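Local coordinates for protein Myo-inositol phosphohydrolase (Mitsuokella multacida, PDB 4WU3) that binds inositol-(1,3,4,5)-tetrakisphosphate and, as a PTP-like phosphatase, probably releases phosphate from inositol hexakisphosphate, at residues I416-L421 against N500-Y505; E424-F429 against M491-L496; R357-A362 against Y572-N577; K383-L388 against M553-K558. The protein carries 2 engineered substitutions. All coordinates share one frame; numbering follows the deposited sequence.

Interaction 1: I416-L421 against N500-Y505; sequences IYIMDL and NGLHYY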
# COMPACT_ATOMS: atom_id res chain seq x y z
N ILE A 416 27.48 -41.11 -27.18
CA ILE A 416 27.54 -39.86 -26.44
C ILE A 416 26.24 -39.07 -26.59
O ILE A 416 25.82 -38.79 -27.72
CB ILE A 416 28.70 -38.98 -26.93
CG1 ILE A 416 30.03 -39.71 -26.76
CG2 ILE A 416 28.72 -37.65 -26.17
CD1 ILE A 416 31.17 -39.07 -27.51
N TYR A 417 25.61 -38.74 -25.47
CA TYR A 417 24.37 -37.96 -25.47
C TYR A 417 24.64 -36.57 -24.93
O TYR A 417 25.28 -36.40 -23.89
CB TYR A 417 23.27 -38.61 -24.62
CG TYR A 417 22.74 -39.91 -25.16
CD1 TYR A 417 23.47 -41.08 -24.99
CD2 TYR A 417 21.53 -39.98 -25.82
CE1 TYR A 417 23.01 -42.28 -25.49
CE2 TYR A 417 21.06 -41.18 -26.32
CZ TYR A 417 21.81 -42.33 -26.15
OH TYR A 417 21.38 -43.55 -26.62
N ILE A 418 24.15 -35.56 -25.64
CA ILE A 418 24.11 -34.20 -25.11
C ILE A 418 22.76 -34.06 -24.40
O ILE A 418 21.70 -34.20 -25.02
CB ILE A 418 24.23 -33.15 -26.24
CG1 ILE A 418 25.59 -33.26 -26.95
CG2 ILE A 418 24.01 -31.75 -25.70
CD1 ILE A 418 26.80 -33.15 -26.04
N MET A 419 22.82 -33.81 -23.09
CA MET A 419 21.63 -33.65 -22.28
C MET A 419 21.38 -32.16 -22.05
O MET A 419 21.98 -31.54 -21.17
CB MET A 419 21.78 -34.38 -20.94
CG MET A 419 22.20 -35.84 -21.04
SD MET A 419 20.99 -36.92 -21.85
CE MET A 419 19.62 -36.87 -20.68
N ASP A 420 20.51 -31.59 -22.87
CA ASP A 420 20.20 -30.17 -22.80
C ASP A 420 19.12 -29.99 -21.73
O ASP A 420 18.00 -30.46 -21.89
CB ASP A 420 19.72 -29.70 -24.17
CG ASP A 420 19.18 -28.28 -24.18
OD1 ASP A 420 19.35 -27.54 -23.19
OD2 ASP A 420 18.56 -27.90 -25.20
N LEU A 421 19.47 -29.30 -20.64
CA LEU A 421 18.58 -29.19 -19.50
C LEU A 421 17.82 -27.87 -19.44
O LEU A 421 17.29 -27.52 -18.40
CB LEU A 421 19.38 -29.33 -18.21
CG LEU A 421 20.24 -30.59 -18.06
CD1 LEU A 421 21.20 -30.44 -16.90
CD2 LEU A 421 19.34 -31.81 -17.88
N ASN A 500 26.56 -33.33 -36.05
CA ASN A 500 27.94 -33.69 -35.67
C ASN A 500 28.08 -35.09 -35.07
O ASN A 500 29.07 -35.40 -34.41
CB ASN A 500 28.53 -32.63 -34.72
CG ASN A 500 28.99 -31.38 -35.46
OD1 ASN A 500 30.10 -31.34 -36.01
ND2 ASN A 500 28.14 -30.37 -35.50
N GLY A 501 27.07 -35.93 -35.30
CA GLY A 501 27.17 -37.35 -34.99
C GLY A 501 26.92 -37.73 -33.53
O GLY A 501 27.33 -38.80 -33.09
N LEU A 502 26.25 -36.86 -32.79
CA LEU A 502 25.93 -37.15 -31.40
C LEU A 502 24.43 -37.25 -31.21
O LEU A 502 23.66 -36.77 -32.04
CB LEU A 502 26.48 -36.06 -30.47
CG LEU A 502 27.97 -35.77 -30.59
CD1 LEU A 502 28.32 -34.53 -29.77
CD2 LEU A 502 28.80 -36.95 -30.13
N HIS A 503 24.01 -37.88 -30.12
CA HIS A 503 22.60 -37.95 -29.78
C HIS A 503 22.18 -36.77 -28.93
O HIS A 503 23.00 -36.10 -28.32
CB HIS A 503 22.30 -39.24 -29.03
CG HIS A 503 22.70 -40.47 -29.78
ND1 HIS A 503 24.00 -40.94 -29.82
CD2 HIS A 503 21.98 -41.33 -30.52
CE1 HIS A 503 24.05 -42.03 -30.56
NE2 HIS A 503 22.84 -42.29 -30.99
N TYR A 504 20.87 -36.54 -28.86
CA TYR A 504 20.37 -35.38 -28.17
C TYR A 504 19.16 -35.75 -27.32
O TYR A 504 18.30 -36.49 -27.75
CB TYR A 504 19.99 -34.30 -29.18
CG TYR A 504 19.39 -33.04 -28.58
CD1 TYR A 504 20.20 -32.02 -28.10
CD2 TYR A 504 18.01 -32.86 -28.54
CE1 TYR A 504 19.67 -30.87 -27.56
CE2 TYR A 504 17.46 -31.71 -28.02
CZ TYR A 504 18.29 -30.71 -27.53
OH TYR A 504 17.74 -29.55 -27.01
N TYR A 505 19.12 -35.22 -26.11
CA TYR A 505 17.95 -35.36 -25.27
C TYR A 505 17.70 -34.06 -24.51
O TYR A 505 18.64 -33.41 -24.05
CB TYR A 505 18.07 -36.56 -24.32
CG TYR A 505 16.74 -36.95 -23.72
CD1 TYR A 505 15.91 -37.88 -24.34
CD2 TYR A 505 16.28 -36.36 -22.55
CE1 TYR A 505 14.68 -38.21 -23.80
CE2 TYR A 505 15.05 -36.68 -22.00
CZ TYR A 505 14.25 -37.60 -22.64
OH TYR A 505 13.02 -37.90 -22.09
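Tyr-504 and Asp-420 meet through a short hydrogen bond: the phenol OH of Tyr-504 donates to OD2 of Asp-420 at 2.6 Å, where OD2 accepts with its anti lone pair. Asp-420 reaches it with CG anti to its backbone N (chi1 172°), which brings the carboxylate within bonding distance of the phenol. OD2 also accepts from His-426 NE2 and OD1 from Arg-422 N, so both carboxylate oxygens are held and the group has little freedom to turn. On the other face of the sheet, Tyr-417 and His-503 form an offset stack, ring centroids 4.8 Å apart and planes 28° off parallel. The imidazole lies over one face of the phenol toward its rim, and His-503 CB presses on Tyr-417 CD2 at 3.4 Å. Further along that face, Met-419, bent twice, brings SD to 3.8 Å from Tyr-505 CB. At the start of the pairing, Leu-502 puts CD2 on Ile-416 CB (3.8 Å) and CD1 on Ile-418 CG1 (4.1 Å).

What sets these side chains in place is a parallel ladder, with Tyr-417, Ile-418 and Met-419 beside His-503, Tyr-504 and Tyr-505. Four backbone bonds run through it, the straightest from Ile-418 N to His-503 O at 3.0 Å (176° at the hydrogen). Strand 503-509 is outermost in the sheet that continues through strands 416-422, 535-539, 390-393 and 357-358. Helix 517-529 packs through Phe-526 on Tyr-417 and Tyr-505, and its Glu-522 bonds Tyr-505 OH, while helices 398-411 and 493-499 pack against Ile-416, Ile-418 and Leu-502.

Interaction 2: E424-F429 against M491-L496; sequences ETHGVF and MTEQQL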
# COMPACT_ATOMS: atom_id res chain seq x y z
N GLU A 424 14.25 -22.71 -20.95
CA GLU A 424 14.19 -21.49 -21.75
C GLU A 424 14.47 -21.81 -23.21
O GLU A 424 15.23 -22.74 -23.53
CB GLU A 424 15.19 -20.46 -21.22
CG GLU A 424 16.65 -20.86 -21.34
CD GLU A 424 17.22 -21.50 -20.08
OE1 GLU A 424 16.43 -22.01 -19.26
OE2 GLU A 424 18.45 -21.50 -19.91
N THR A 425 13.85 -21.05 -24.10
CA THR A 425 14.03 -21.20 -25.54
C THR A 425 15.42 -20.74 -25.96
O THR A 425 15.85 -19.66 -25.60
CB THR A 425 12.97 -20.39 -26.31
OG1 THR A 425 11.74 -21.11 -26.33
CG2 THR A 425 13.41 -20.11 -27.74
N HIS A 426 16.13 -21.58 -26.72
CA HIS A 426 17.48 -21.24 -27.19
C HIS A 426 17.77 -21.95 -28.51
O HIS A 426 17.02 -22.85 -28.92
CB HIS A 426 18.55 -21.63 -26.18
CG HIS A 426 18.72 -23.11 -26.03
ND1 HIS A 426 19.87 -23.77 -26.42
CD2 HIS A 426 17.88 -24.05 -25.55
CE1 HIS A 426 19.73 -25.06 -26.16
NE2 HIS A 426 18.53 -25.26 -25.64
N GLY A 427 18.87 -21.54 -29.14
CA GLY A 427 19.30 -22.12 -30.40
C GLY A 427 20.62 -21.56 -30.84
O GLY A 427 21.42 -21.13 -30.02
N VAL A 428 20.85 -21.56 -32.15
CA VAL A 428 22.11 -21.09 -32.72
C VAL A 428 21.85 -20.10 -33.84
O VAL A 428 21.15 -20.42 -34.81
CB VAL A 428 22.95 -22.27 -33.26
CG1 VAL A 428 24.33 -21.80 -33.71
CG2 VAL A 428 23.09 -23.34 -32.20
N PHE A 429 22.40 -18.89 -33.70
CA PHE A 429 22.37 -17.86 -34.74
C PHE A 429 23.78 -17.63 -35.26
O PHE A 429 24.64 -17.22 -34.49
CB PHE A 429 21.89 -16.52 -34.18
CG PHE A 429 20.43 -16.48 -33.85
CD1 PHE A 429 19.58 -17.51 -34.22
CD2 PHE A 429 19.90 -15.39 -33.19
CE1 PHE A 429 18.23 -17.46 -33.92
CE2 PHE A 429 18.55 -15.33 -32.89
CZ PHE A 429 17.72 -16.37 -33.25
N MET A 491 19.90 -22.60 -36.48
CA MET A 491 19.71 -24.02 -36.13
C MET A 491 19.14 -24.14 -34.71
O MET A 491 19.31 -23.23 -33.89
CB MET A 491 21.04 -24.79 -36.14
CG MET A 491 21.80 -24.80 -37.45
SD MET A 491 23.27 -25.81 -37.25
CE MET A 491 24.45 -24.58 -36.67
N THR A 492 18.48 -25.26 -34.43
CA THR A 492 18.26 -25.67 -33.04
C THR A 492 19.54 -26.34 -32.59
O THR A 492 20.39 -26.69 -33.42
CB THR A 492 17.10 -26.68 -32.87
OG1 THR A 492 17.38 -27.90 -33.58
CG2 THR A 492 15.82 -26.11 -33.39
N GLU A 493 19.71 -26.50 -31.28
CA GLU A 493 20.88 -27.19 -30.76
C GLU A 493 20.86 -28.65 -31.18
O GLU A 493 21.90 -29.26 -31.45
CB GLU A 493 20.95 -27.11 -29.24
CG GLU A 493 22.04 -27.99 -28.65
CD GLU A 493 22.35 -27.65 -27.20
OE1 GLU A 493 22.52 -26.45 -26.87
OE2 GLU A 493 22.46 -28.61 -26.39
N GLN A 494 19.66 -29.22 -31.22
CA GLN A 494 19.51 -30.61 -31.62
C GLN A 494 20.05 -30.83 -33.02
O GLN A 494 20.82 -31.76 -33.25
CB GLN A 494 18.05 -31.03 -31.57
CG GLN A 494 17.82 -32.35 -32.28
CD GLN A 494 16.52 -32.99 -31.87
OE1 GLN A 494 15.56 -32.31 -31.53
NE2 GLN A 494 16.49 -34.31 -31.90
N GLN A 495 19.65 -29.96 -33.96
CA GLN A 495 20.15 -30.01 -35.33
C GLN A 495 21.65 -29.91 -35.34
O GLN A 495 22.31 -30.71 -36.00
CB GLN A 495 19.56 -28.87 -36.17
CG GLN A 495 18.11 -29.09 -36.55
CD GLN A 495 17.51 -27.89 -37.26
OE1 GLN A 495 17.72 -26.74 -36.88
NE2 GLN A 495 16.75 -28.17 -38.31
N LEU A 496 22.20 -28.94 -34.62
CA LEU A 496 23.65 -28.82 -34.51
C LEU A 496 24.31 -30.10 -33.97
O LEU A 496 25.30 -30.57 -34.52
CB LEU A 496 24.03 -27.64 -33.61
CG LEU A 496 25.55 -27.45 -33.41
CD1 LEU A 496 26.25 -27.23 -34.74
CD2 LEU A 496 25.82 -26.29 -32.45
O HOH W 1 17.69 -25.29 -29.76
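Glu-493 runs along the edge of the His-426 ring. Its CB starts 3.9 Å from His-426 CE1; CG is anti to the backbone N (chi1 171°), and the extended chain then carries the carboxylate past the imidazole. CD lies near the ring plane, and OE1 comes to 3.2 Å from His-426 CE1, an oxygen facing a polarised ring carbon with carboxylate and ring planes 80° apart. The other oxygen, OE2, accepts a hydrogen bond from His-539 NE2, while the imidazole is tied by its own NE2 to Asp-420. The ring thus has a carboxylate near it at two places and is bonded to that of Asp-420. A water bridges the backbones nearby, donating to His-426 O at 2.7 Å and accepting from Glu-493 N at 2.8 Å; it also sits over the centre of one face of the imidazole.

Beyond it, Val-428 and Met-491 make an antiparallel hydrogen-bonded pair, Val-428 N to Met-491 O at 2.9 Å and Met-491 N to Val-428 O at 3.0 Å. Val-428 lays CG2 on Leu-496 CD2 (4.0 Å) and CG1 beside Met-491 CE. Gly-427 passes Met-491 O so closely that a CB would clash with it. Thr-492 is the N-cap, in a capping box with Gln-495, and turns the chain from the short strand into the helix.

Strand 426-429 lies between strands 432-438 and 490-491 in a mixed sheet; helix 449-463 touches Thr-492, and helix 493-499 leans through Glu-493 and Gln-494 on Tyr-504 of strand 503-509.

Interaction 3: R357-A362 against Y572-N577; sequences RTMNSA and YLLGGN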
# COMPACT_ATOMS: atom_id res chain seq x y z
N ARG A 357 33.96 -29.94 -17.97
CA ARG A 357 34.69 -30.94 -17.19
C ARG A 357 34.21 -32.33 -17.51
O ARG A 357 33.07 -32.52 -17.94
CB ARG A 357 34.55 -30.68 -15.69
CG ARG A 357 33.15 -30.86 -15.13
CD ARG A 357 32.29 -29.61 -15.26
NE ARG A 357 31.12 -29.67 -14.39
CZ ARG A 357 30.15 -28.76 -14.36
NH1 ARG A 357 30.18 -27.70 -15.12
NH2 ARG A 357 29.13 -28.90 -13.56
N THR A 358 35.09 -33.31 -17.31
CA THR A 358 34.69 -34.72 -17.34
C THR A 358 35.02 -35.29 -15.98
O THR A 358 35.69 -34.65 -15.18
CB THR A 358 35.40 -35.54 -18.45
OG1 THR A 358 36.77 -35.81 -18.08
CG2 THR A 358 35.36 -34.81 -19.78
N MET A 359 34.55 -36.50 -15.71
CA MET A 359 34.81 -37.12 -14.43
C MET A 359 36.26 -37.60 -14.34
O MET A 359 36.68 -38.11 -13.29
CB MET A 359 33.84 -38.27 -14.19
CG MET A 359 32.39 -37.80 -14.12
SD MET A 359 32.17 -36.61 -12.79
CE MET A 359 32.33 -35.04 -13.62
N ASN A 360 37.01 -37.43 -15.43
CA ASN A 360 38.46 -37.68 -15.41
C ASN A 360 39.27 -36.40 -15.21
O ASN A 360 40.50 -36.45 -15.16
CB ASN A 360 38.91 -38.35 -16.71
CG ASN A 360 38.23 -39.69 -16.95
OD1 ASN A 360 38.28 -40.59 -16.11
ND2 ASN A 360 37.62 -39.84 -18.11
N SER A 361 38.60 -35.26 -15.11
CA SER A 361 39.27 -33.96 -15.02
C SER A 361 39.98 -33.76 -13.69
O SER A 361 39.72 -34.48 -12.72
CB SER A 361 38.27 -32.82 -15.23
OG SER A 361 37.83 -32.76 -16.57
N ALA A 362 40.89 -32.79 -13.64
CA ALA A 362 41.55 -32.42 -12.38
C ALA A 362 40.63 -31.57 -11.51
O ALA A 362 39.85 -30.76 -12.01
CB ALA A 362 42.83 -31.66 -12.66
N TYR A 572 31.62 -30.29 -7.16
CA TYR A 572 32.08 -28.92 -7.01
C TYR A 572 33.53 -28.82 -7.45
O TYR A 572 33.89 -27.96 -8.27
CB TYR A 572 31.93 -28.41 -5.57
CG TYR A 572 32.63 -27.08 -5.32
CD1 TYR A 572 32.06 -25.90 -5.73
CD2 TYR A 572 33.86 -27.03 -4.69
CE1 TYR A 572 32.69 -24.69 -5.53
CE2 TYR A 572 34.50 -25.81 -4.48
CZ TYR A 572 33.90 -24.64 -4.90
OH TYR A 572 34.51 -23.42 -4.70
N LEU A 573 34.36 -29.71 -6.92
CA LEU A 573 35.79 -29.66 -7.19
C LEU A 573 36.07 -29.82 -8.67
O LEU A 573 37.01 -29.24 -9.19
CB LEU A 573 36.54 -30.71 -6.39
CG LEU A 573 36.58 -30.37 -4.90
CD1 LEU A 573 37.17 -31.51 -4.10
CD2 LEU A 573 37.37 -29.10 -4.66
N LEU A 574 35.23 -30.59 -9.36
CA LEU A 574 35.47 -30.84 -10.77
C LEU A 574 35.05 -29.67 -11.65
O LEU A 574 35.31 -29.68 -12.84
CB LEU A 574 34.76 -32.12 -11.22
CG LEU A 574 35.41 -33.38 -10.66
CD1 LEU A 574 34.47 -34.57 -10.67
CD2 LEU A 574 36.68 -33.68 -11.43
N GLY A 575 34.39 -28.67 -11.05
CA GLY A 575 34.04 -27.45 -11.76
C GLY A 575 32.56 -27.07 -11.76
O GLY A 575 32.19 -26.07 -12.39
N GLY A 576 31.73 -27.84 -11.07
CA GLY A 576 30.33 -27.47 -10.86
C GLY A 576 30.25 -26.45 -9.74
O GLY A 576 31.27 -25.97 -9.23
N ASN A 577 29.03 -26.07 -9.36
CA ASN A 577 28.87 -25.33 -8.12
C ASN A 577 28.60 -26.34 -7.03
O ASN A 577 28.71 -27.55 -7.28
CB ASN A 577 27.79 -24.24 -8.21
CG ASN A 577 26.39 -24.79 -8.43
OD1 ASN A 577 26.13 -25.98 -8.25
ND2 ASN A 577 25.48 -23.91 -8.83
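A Schellman motif ends helix 564-573 at Gly-575, and strand 357-358 and the type I turn from Thr-358 to Ser-361 pack against that ending. Arg-357 runs along it. Its CB lies 3.1 Å from Leu-574 O, and a bend at chi2 (-86°) sends the chain on past that carbonyl. The guanidinium then lies with one face over the Gly-575 to Gly-576 peptide, NH2 reaching Gly-576 CA at 3.3 Å. No hydrogen bond joins the two segments; instead NH1 donates to Asn-355 O and to Gly-543 O, the latter in the phosphate-binding loop, which makes Arg-357 a second-shell residue of the inositol phosphate pocket. A leucine in its place has no guanidinium for those two carbonyls, and the loop at Gly-543 would probably be held less firmly, with the glycine peptide losing its flat cover.

Leu-574 meets the turn: CD1 touches Met-359 CE at 3.7 Å, and CD2 lies against Ser-361 O (3.4 Å). The turn is braced from within by Thr-358 N to Ser-361 OG, 2.9 Å.

Around this, strand 357-358 pairs with strand 390-393, helix 545-558 touches Arg-357 and Met-359, and helix 385-388 lies against Met-359.

Interaction 4: K383-L388 against M553-K558; sequences KGLDTL and MYDMMK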
# COMPACT_ATOMS: atom_id res chain seq x y z
N LYS A 383 36.05 -42.38 -6.09
CA LYS A 383 35.58 -43.71 -6.44
C LYS A 383 34.41 -43.71 -7.43
O LYS A 383 33.38 -43.08 -7.22
CB LYS A 383 35.21 -44.46 -5.17
CG LYS A 383 34.64 -45.81 -5.47
CD LYS A 383 33.13 -45.73 -5.57
CE LYS A 383 32.65 -47.04 -6.14
NZ LYS A 383 31.18 -47.17 -6.05
N GLY A 384 34.57 -44.47 -8.50
CA GLY A 384 33.50 -44.59 -9.48
C GLY A 384 33.63 -43.62 -10.65
O GLY A 384 33.05 -43.83 -11.72
N LEU A 385 34.41 -42.57 -10.45
CA LEU A 385 34.54 -41.52 -11.45
C LEU A 385 35.11 -42.04 -12.77
O LEU A 385 34.74 -41.56 -13.85
CB LEU A 385 35.42 -40.39 -10.93
CG LEU A 385 34.85 -39.53 -9.80
CD1 LEU A 385 35.78 -38.35 -9.54
CD2 LEU A 385 33.45 -39.03 -10.10
N ASP A 386 36.00 -43.02 -12.69
CA ASP A 386 36.64 -43.56 -13.88
C ASP A 386 35.66 -44.29 -14.82
O ASP A 386 35.96 -44.49 -16.00
CB ASP A 386 37.80 -44.49 -13.49
CG ASP A 386 37.37 -45.60 -12.56
OD1 ASP A 386 37.06 -45.31 -11.39
OD2 ASP A 386 37.35 -46.77 -13.01
N THR A 387 34.50 -44.69 -14.31
CA THR A 387 33.51 -45.38 -15.14
C THR A 387 32.14 -44.68 -15.16
O THR A 387 31.15 -45.24 -15.66
CB THR A 387 33.33 -46.85 -14.70
OG1 THR A 387 32.86 -46.91 -13.36
CG2 THR A 387 34.65 -47.61 -14.80
N LEU A 388 32.07 -43.47 -14.62
CA LEU A 388 30.80 -42.72 -14.57
C LEU A 388 30.40 -42.18 -15.96
O LEU A 388 29.22 -42.01 -16.25
CB LEU A 388 30.91 -41.60 -13.54
CG LEU A 388 29.64 -40.83 -13.13
CD1 LEU A 388 28.46 -41.77 -12.93
CD2 LEU A 388 29.89 -40.04 -11.86
N MET A 553 23.04 -35.94 -9.12
CA MET A 553 22.00 -36.96 -9.00
C MET A 553 22.40 -38.26 -9.71
O MET A 553 22.16 -39.36 -9.21
CB MET A 553 20.68 -36.46 -9.56
CG MET A 553 19.92 -35.56 -8.60
SD MET A 553 18.31 -35.12 -9.24
CE MET A 553 18.64 -33.61 -10.13
N TYR A 554 22.99 -38.13 -10.89
CA TYR A 554 23.47 -39.28 -11.63
C TYR A 554 24.65 -39.94 -10.91
O TYR A 554 24.68 -41.16 -10.77
CB TYR A 554 23.86 -38.85 -13.05
CG TYR A 554 24.24 -39.98 -13.97
CD1 TYR A 554 23.40 -41.08 -14.13
CD2 TYR A 554 25.41 -39.95 -14.70
CE1 TYR A 554 23.73 -42.11 -14.97
CE2 TYR A 554 25.74 -40.98 -15.56
CZ TYR A 554 24.90 -42.06 -15.69
OH TYR A 554 25.25 -43.09 -16.54
N ASP A 555 25.61 -39.14 -10.46
CA ASP A 555 26.72 -39.65 -9.68
C ASP A 555 26.20 -40.52 -8.52
O ASP A 555 26.62 -41.67 -8.37
CB ASP A 555 27.56 -38.49 -9.15
CG ASP A 555 28.97 -38.92 -8.68
OD1 ASP A 555 29.28 -40.13 -8.65
OD2 ASP A 555 29.77 -38.02 -8.33
N MET A 556 25.27 -39.98 -7.74
CA MET A 556 24.71 -40.69 -6.59
C MET A 556 24.09 -42.00 -7.02
O MET A 556 24.29 -43.04 -6.38
CB MET A 556 23.59 -39.89 -5.92
CG MET A 556 24.04 -38.78 -5.02
SD MET A 556 22.61 -37.85 -4.42
CE MET A 556 23.29 -36.20 -4.52
N MET A 557 23.29 -41.93 -8.08
CA MET A 557 22.57 -43.11 -8.55
C MET A 557 23.55 -44.24 -8.83
O MET A 557 23.28 -45.39 -8.52
CB MET A 557 21.76 -42.78 -9.81
CG MET A 557 20.50 -41.96 -9.56
SD MET A 557 19.74 -41.30 -11.06
CE MET A 557 19.00 -42.78 -11.75
N LYS A 558 24.70 -43.91 -9.43
CA LYS A 558 25.66 -44.91 -9.89
C LYS A 558 26.62 -45.33 -8.77
O LYS A 558 27.19 -46.40 -8.80
CB LYS A 558 26.47 -44.36 -11.07
CG LYS A 558 25.64 -43.87 -12.24
CD LYS A 558 25.17 -45.02 -13.12
CE LYS A 558 26.33 -45.60 -13.92
NZ LYS A 558 25.88 -46.68 -14.84
O HOH W 2 27.06 -42.33 -18.21
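Leu-388, at the end of the short, weakly bonded helix 385-388, packs on the last turn of helix 545-558, which in this PTP-like fold follows directly on the phosphate-binding loop. The apolar contacts come mainly from CD1. CG stands anti to the backbone N (chi1 -170°), which brings both branches up against the long helix: CD1 settles on Lys-558 CG at 3.6 Å and Tyr-554 CE2 at 3.9 Å. Those two partners are themselves in contact, since Lys-558, bent at chi2 and chi3, lays CG over one face of the Tyr-554 ring, toward its rim.

The second methyl packs on a carboxylate side chain. CD2 lies 3.3 Å from Asp-555 OD1, the side chains crossing at about a right angle. That carboxylate has its polar partners elsewhere, a salt bridge from OD1 to Arg-570 and a hydrogen bond from OD2 to Gln-571, so it can be buried against a methyl group. With an alanine here both methyls go, and a gap would probably open between Asp-555 and Lys-558, leaving the lysine chain freer to turn.

Hydrogen bonding is indirect across the segments. Within segment 383-388, Thr-387 N bonds to Gly-384 O at 3.1 Å and closes the turn. Between the segments a single water stands 2.9 Å from Leu-388 O and 2.6 Å from Tyr-554 OH.

Followed from the N terminus, the chain meets the first segments in the order 357-362, 383-388, 416-421, 424-429 and their partners in exactly the reverse order, so the four contacts nest and none cross. Interaction 2 closes the innermost loop, interaction 1 encloses it, interaction 4 encloses both, and interaction 3 spans the longest loop. Interactions 1 and 2 touch, joining the sheet edged by strand 503-509 to the neighbouring six-stranded one through helix 493-499 and a direct bond from Asp-420 to His-426. Interactions 3 and 4 touch as well, Met-359 lying on Leu-385 and Leu-388; they tie strand 357-358 to the end of helix 564-573 and helix 385-388 to helix 545-558.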